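Local atomic coordinates of diaminobutyrate-pyruvate transaminase and L-2,4-diaminobutyrate decarboxylase (Vibrio parahaemolyticus, PDB entry 2QMA), a protein that probably uses pyridoxal 5'-phosphate in transaminase and carbon-carbon lyase chemistry, this C-terminal fragment being the decarboxylase part. Residues M113-A118 against A377-M382; K144-L149 against G161-G166. All blocks are in the same frame, centred on the assembly; numbering follows the deposited sequence.

Interaction 1: M113-A118 against A377-M382; sequences MPAVAA and ALKVFM
A118 meets K379, M382 and L378 through its single methyl group, the central apolar contact between helix segments 113-118 and 377-382. Its CB lies 3.6 Å from K379 CA and 3.8 Å from the SE atom of M382, a selenomethionine. CG of M382 lies beside its own backbone N (chi1 -59°), and the bend at chi3 turns CE toward A117 CB. L378 approaches A118 through CG, while its CD2 lies 3.8 Å from A118 O. One turn earlier, A115 CB lies 4.2 Å from K379 CB. The small alanines let the backbones come close, with A115 CA only 4.5 Å from K379 CA, and the segment axes approach to 8.2 Å at 135°, a crossing that joins two buried helices of the pyridoxal-dependent decarboxylase domain.

The polar part lies outside the two segments. The K379 chain, extended beyond CG, carries NZ away from the 113-118 backbone to salt bridges with E119 and D376 and hydrogen bonds to the carbonyl oxygens of T330 and S332. M382 also packs on I84 of the second subunit. No hydrogen bond links the two segments, so apolar contact joins them directly, while the carboxylates of E119 and D376 probably stabilise the buried lysine charge.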
loop_
_atom_site.group_PDB
_atom_site.type_symbol
_atom_site.label_atom_id
_atom_site.label_comp_id
_atom_site.label_asym_id
_atom_site.label_seq_id
_atom_site.Cartn_x
_atom_site.Cartn_y
_atom_site.Cartn_z
HETATM N N MSE A 113 -9.535 -1.151 -17.956
HETATM C CA MSE A 113 -10.420 -2.281 -17.692
HETATM C C MSE A 113 -9.706 -3.524 -17.162
HETATM O O MSE A 113 -10.202 -4.156 -16.226
HETATM C CB MSE A 113 -11.224 -2.627 -18.944
HETATM C CG MSE A 113 -12.456 -3.465 -18.633
HETATM SE SE MSE A 113 -13.773 -2.374 -17.747
HETATM C CE MSE A 113 -14.359 -1.337 -19.324
ATOM N N PRO A 114 -8.570 -3.912 -17.775
ATOM C CA PRO A 114 -7.815 -5.049 -17.258
ATOM C C PRO A 114 -7.323 -4.911 -15.818
ATOM O O PRO A 114 -7.278 -5.914 -15.109
ATOM C CB PRO A 114 -6.624 -5.171 -18.230
ATOM C CG PRO A 114 -6.594 -3.931 -18.995
ATOM C CD PRO A 114 -7.992 -3.428 -19.053
ATOM N N ALA A 115 -6.966 -3.694 -15.411
ATOM C CA ALA A 115 -6.666 -3.433 -13.986
ATOM C C ALA A 115 -7.912 -3.588 -13.097
ATOM O O ALA A 115 -7.826 -4.192 -12.038
ATOM C CB ALA A 115 -6.038 -2.100 -13.812
ATOM N N VAL A 116 -9.067 -3.084 -13.537
ATOM C CA VAL A 116 -10.304 -3.245 -12.755
ATOM C C VAL A 116 -10.709 -4.741 -12.615
ATOM O O VAL A 116 -11.053 -5.192 -11.525
ATOM C CB VAL A 116 -11.430 -2.334 -13.297
ATOM C CG1 VAL A 116 -12.763 -2.507 -12.494
ATOM C CG2 VAL A 116 -10.995 -0.895 -13.262
ATOM N N ALA A 117 -10.648 -5.509 -13.699
ATOM C CA ALA A 117 -10.946 -6.953 -13.641
ATOM C C ALA A 117 -9.946 -7.598 -12.691
ATOM O O ALA A 117 -10.339 -8.398 -11.853
ATOM C CB ALA A 117 -10.844 -7.601 -15.020
ATOM N N ALA A 118 -8.658 -7.259 -12.826
ATOM C CA ALA A 118 -7.612 -7.823 -11.953
ATOM C C ALA A 118 -7.929 -7.601 -10.460
ATOM O O ALA A 118 -7.723 -8.500 -9.637
ATOM C CB ALA A 118 -6.212 -7.254 -12.320
ATOM N N ALA A 377 0.648 -6.757 -8.786
ATOM C CA ALA A 377 1.380 -7.074 -10.022
ATOM C C ALA A 377 0.427 -7.772 -10.996
ATOM O O ALA A 377 0.694 -7.816 -12.208
ATOM C CB ALA A 377 2.577 -7.948 -9.717
ATOM N N LEU A 378 -0.697 -8.283 -10.476
ATOM C CA LEU A 378 -1.670 -9.012 -11.339
ATOM C C LEU A 378 -2.232 -8.043 -12.362
ATOM O O LEU A 378 -2.396 -8.398 -13.527
ATOM C CB LEU A 378 -2.784 -9.737 -10.551
ATOM C CG LEU A 378 -3.826 -10.521 -11.411
ATOM C CD1 LEU A 378 -3.201 -11.733 -12.110
ATOM C CD2 LEU A 378 -5.090 -10.988 -10.609
ATOM N N LYS A 379 -2.446 -6.791 -11.940
ATOM C CA LYS A 379 -2.943 -5.743 -12.809
ATOM C C LYS A 379 -2.050 -5.615 -14.064
ATOM O O LYS A 379 -2.577 -5.655 -15.171
ATOM C CB LYS A 379 -2.985 -4.397 -12.086
ATOM C CG LYS A 379 -3.845 -4.383 -10.829
ATOM C CD LYS A 379 -3.482 -3.140 -9.989
ATOM C CE LYS A 379 -4.026 -3.254 -8.635
ATOM N NZ LYS A 379 -3.965 -1.944 -7.920
ATOM N N VAL A 380 -0.733 -5.463 -13.877
ATOM C CA VAL A 380 0.165 -5.276 -15.016
ATOM C C VAL A 380 0.215 -6.585 -15.825
ATOM O O VAL A 380 0.260 -6.558 -17.068
ATOM C CB VAL A 380 1.589 -4.852 -14.592
ATOM C CG1 VAL A 380 2.461 -4.580 -15.824
ATOM C CG2 VAL A 380 1.570 -3.622 -13.660
ATOM N N PHE A 381 0.241 -7.727 -15.137
ATOM C CA PHE A 381 0.335 -9.032 -15.798
ATOM C C PHE A 381 -0.851 -9.187 -16.755
ATOM O O PHE A 381 -0.664 -9.558 -17.925
ATOM C CB PHE A 381 0.407 -10.150 -14.739
ATOM C CG PHE A 381 0.495 -11.555 -15.284
ATOM C CD1 PHE A 381 1.688 -12.053 -15.785
ATOM C CD2 PHE A 381 -0.599 -12.414 -15.197
ATOM C CE1 PHE A 381 1.788 -13.371 -16.214
ATOM C CE2 PHE A 381 -0.500 -13.730 -15.640
ATOM C CZ PHE A 381 0.693 -14.205 -16.137
HETATM N N MSE A 382 -2.053 -8.850 -16.283
HETATM C CA MSE A 382 -3.260 -8.930 -17.132
HETATM C C MSE A 382 -3.303 -7.847 -18.207
HETATM O O MSE A 382 -3.610 -8.136 -19.375
HETATM C CB MSE A 382 -4.542 -8.913 -16.286
HETATM C CG MSE A 382 -4.563 -10.089 -15.313
HETATM SE SE MSE A 382 -6.231 -10.419 -14.402
HETATM C CE MSE A 382 -7.432 -10.303 -15.933
#

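Interaction 2: K144-L149 against G161-G166; sequences KVVNWL and GIFTSG. With EDO (1,2-ethanediol), chain C.
The F163 ring receives V145 and V146 of the helix at its edge, close to the ring plane, in a helix-on-sheet packing within the pyridoxal-dependent decarboxylase domain. V145 CG1 touches the rim at CZ (3.5 Å) and CE1, its side chain crossing that of F163 at about a right angle. V146 CG2 stands 4.0 Å from F163 CD1, and L149 CD1 comes in obliquely at CE1. Beyond the two segments, the ring of F323 meets F163 with planes only about 15° apart. At the W148 indole, O2 of a bound 1,2-ethanediol lies at the edge, in plane.

Strand 160-164 is an outermost strand of the seven-stranded mixed sheet within this chain, paired with 334-338, and segment 144-149 crosses it at 115°. V146 CG1, anti to the backbone N (chi1 165°), lies 3.3 Å from G161 N. G161, without a side chain, lets this methyl come up against the strand backbone.

The helix also borders the second subunit: W148 NE1 hydrogen-bonds to D74 of that chain, and K144 NZ to the carbonyl oxygen of its N69. The diol, probably from the crystallisation liquor, is gripped by K144 NZ at both hydroxyls, 2.9 Å to O1 and 2.7 Å to O2. At the end of the strand, T164 OG1 accepts from G166 N at 3.2 Å, forming an ST turn.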
loop_
_atom_site.group_PDB
_atom_site.type_symbol
_atom_site.label_atom_id
_atom_site.label_comp_id
_atom_site.label_asym_id
_atom_site.label_seq_id
_atom_site.Cartn_x
_atom_site.Cartn_y
_atom_site.Cartn_z
ATOM N N LYS A 144 7.771 -12.442 -12.681
ATOM C CA LYS A 144 7.627 -12.415 -14.145
ATOM C C LYS A 144 7.497 -10.953 -14.638
ATOM O O LYS A 144 8.177 -10.549 -15.592
ATOM C CB LYS A 144 6.375 -13.233 -14.543
ATOM C CG LYS A 144 5.883 -13.101 -15.992
ATOM C CD LYS A 144 6.948 -13.401 -17.058
ATOM C CE LYS A 144 6.268 -13.616 -18.423
ATOM N NZ LYS A 144 7.244 -13.697 -19.588
ATOM N N VAL A 145 6.576 -10.205 -14.009
ATOM C CA VAL A 145 6.301 -8.808 -14.394
ATOM C C VAL A 145 7.555 -7.969 -14.119
ATOM O O VAL A 145 7.942 -7.109 -14.941
ATOM C CB VAL A 145 5.079 -8.225 -13.626
ATOM C CG1 VAL A 145 4.988 -6.698 -13.783
ATOM C CG2 VAL A 145 3.774 -8.899 -14.012
ATOM N N VAL A 146 8.192 -8.223 -12.965
ATOM C CA VAL A 146 9.439 -7.509 -12.617
ATOM C C VAL A 146 10.526 -7.765 -13.683
ATOM O O VAL A 146 11.216 -6.831 -14.130
ATOM C CB VAL A 146 9.955 -7.865 -11.184
ATOM C CG1 VAL A 146 11.411 -7.412 -11.039
ATOM C CG2 VAL A 146 9.117 -7.129 -10.118
ATOM N N ASN A 147 10.709 -9.042 -14.034
ATOM C CA ASN A 147 11.700 -9.429 -15.043
ATOM C C ASN A 147 11.424 -8.749 -16.374
ATOM O O ASN A 147 12.341 -8.249 -17.039
ATOM C CB ASN A 147 11.713 -10.956 -15.244
ATOM C CG ASN A 147 12.279 -11.715 -14.050
ATOM O OD1 ASN A 147 12.116 -12.926 -13.981
ATOM N ND2 ASN A 147 12.953 -11.021 -13.125
ATOM N N TRP A 148 10.145 -8.717 -16.746
ATOM C CA TRP A 148 9.697 -8.067 -17.985
ATOM C C TRP A 148 10.065 -6.565 -17.933
ATOM O O TRP A 148 10.601 -6.001 -18.888
ATOM C CB TRP A 148 8.169 -8.274 -18.144
ATOM C CG TRP A 148 7.547 -7.679 -19.371
ATOM C CD1 TRP A 148 7.574 -8.194 -20.628
ATOM C CD2 TRP A 148 6.801 -6.448 -19.445
ATOM N NE1 TRP A 148 6.919 -7.354 -21.489
ATOM C CE2 TRP A 148 6.443 -6.267 -20.804
ATOM C CE3 TRP A 148 6.463 -5.445 -18.504
ATOM C CZ2 TRP A 148 5.690 -5.165 -21.246
ATOM C CZ3 TRP A 148 5.747 -4.330 -18.932
ATOM C CH2 TRP A 148 5.352 -4.200 -20.299
ATOM N N LEU A 149 9.783 -5.933 -16.804
ATOM C CA LEU A 149 10.043 -4.495 -16.651
ATOM C C LEU A 149 11.532 -4.216 -16.815
ATOM O O LEU A 149 11.934 -3.279 -17.492
ATOM C CB LEU A 149 9.612 -4.050 -15.237
ATOM C CG LEU A 149 8.105 -3.907 -15.036
ATOM C CD1 LEU A 149 7.810 -3.657 -13.537
ATOM C CD2 LEU A 149 7.595 -2.769 -15.964
ATOM N N GLY A 161 13.715 -6.131 -9.099
ATOM C CA GLY A 161 12.804 -5.113 -8.657
ATOM C C GLY A 161 11.823 -5.717 -7.676
ATOM O O GLY A 161 11.847 -6.933 -7.429
ATOM N N ILE A 162 10.967 -4.874 -7.116
ATOM C CA ILE A 162 9.837 -5.343 -6.327
ATOM C C ILE A 162 8.736 -4.332 -6.427
ATOM O O ILE A 162 8.986 -3.117 -6.515
ATOM C CB ILE A 162 10.058 -5.374 -4.809
ATOM C CG1 ILE A 162 11.387 -4.786 -4.403
ATOM C CG2 ILE A 162 9.410 -6.680 -4.119
ATOM C CD1 ILE A 162 11.201 -3.298 -4.403
ATOM N N PHE A 163 7.514 -4.809 -6.274
ATOM C CA PHE A 163 6.378 -3.919 -6.334
ATOM C C PHE A 163 6.226 -3.211 -5.010
ATOM O O PHE A 163 6.486 -3.794 -3.968
ATOM C CB PHE A 163 5.105 -4.690 -6.690
ATOM C CG PHE A 163 4.839 -4.753 -8.160
ATOM C CD1 PHE A 163 5.669 -5.500 -9.006
ATOM C CD2 PHE A 163 3.760 -4.027 -8.708
ATOM C CE1 PHE A 163 5.398 -5.559 -10.395
ATOM C CE2 PHE A 163 3.454 -4.095 -10.091
ATOM C CZ PHE A 163 4.285 -4.845 -10.933
ATOM N N THR A 164 5.837 -1.950 -5.076
ATOM C CA THR A 164 5.693 -1.091 -3.908
ATOM C C THR A 164 4.275 -0.455 -3.948
ATOM O O THR A 164 3.522 -0.630 -4.916
ATOM C CB THR A 164 6.720 0.070 -3.940
ATOM O OG1 THR A 164 6.395 0.924 -5.048
ATOM C CG2 THR A 164 8.155 -0.448 -4.050
ATOM N N SER A 165 3.923 0.300 -2.918
ATOM C CA SER A 165 2.657 1.050 -2.922
ATOM C C SER A 165 2.589 2.247 -3.901
ATOM O O SER A 165 1.508 2.811 -4.126
ATOM C CB SER A 165 2.367 1.542 -1.533
ATOM O OG SER A 165 3.339 2.500 -1.203
ATOM N N GLY A 166 3.715 2.644 -4.479
ATOM C CA GLY A 166 3.687 3.668 -5.511
ATOM C C GLY A 166 4.915 4.545 -5.415
ATOM O O GLY A 166 5.860 4.189 -4.715
HETATM C C1 EDO C . 10.797 -12.971 -18.889
HETATM O O1 EDO C . 9.900 -14.007 -18.412
HETATM C C2 EDO C . 10.163 -11.583 -18.945
HETATM O O2 EDO C . 8.977 -11.585 -19.738
#

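How the interactions relate
Interactions 1 and 2 have centres about 14 Å apart and meet directly through helix 377-386. A377 CA lies 3.6 Å from F163 CE2, while F381 CB approaches V145 CG2 to 3.7 Å. Helix 377-386 is thus packed between helix 113-125 and the unit formed by helix 136-152 and strand 160-164. Along the chain the order is 113-118, 144-149, 161-166 and, much later, 377-382, so both segments of interaction 2 fall between those of interaction 1. All four belong to the decarboxylase family region. Both contacts also touch the second subunit, so these helices take part in the dimer interface.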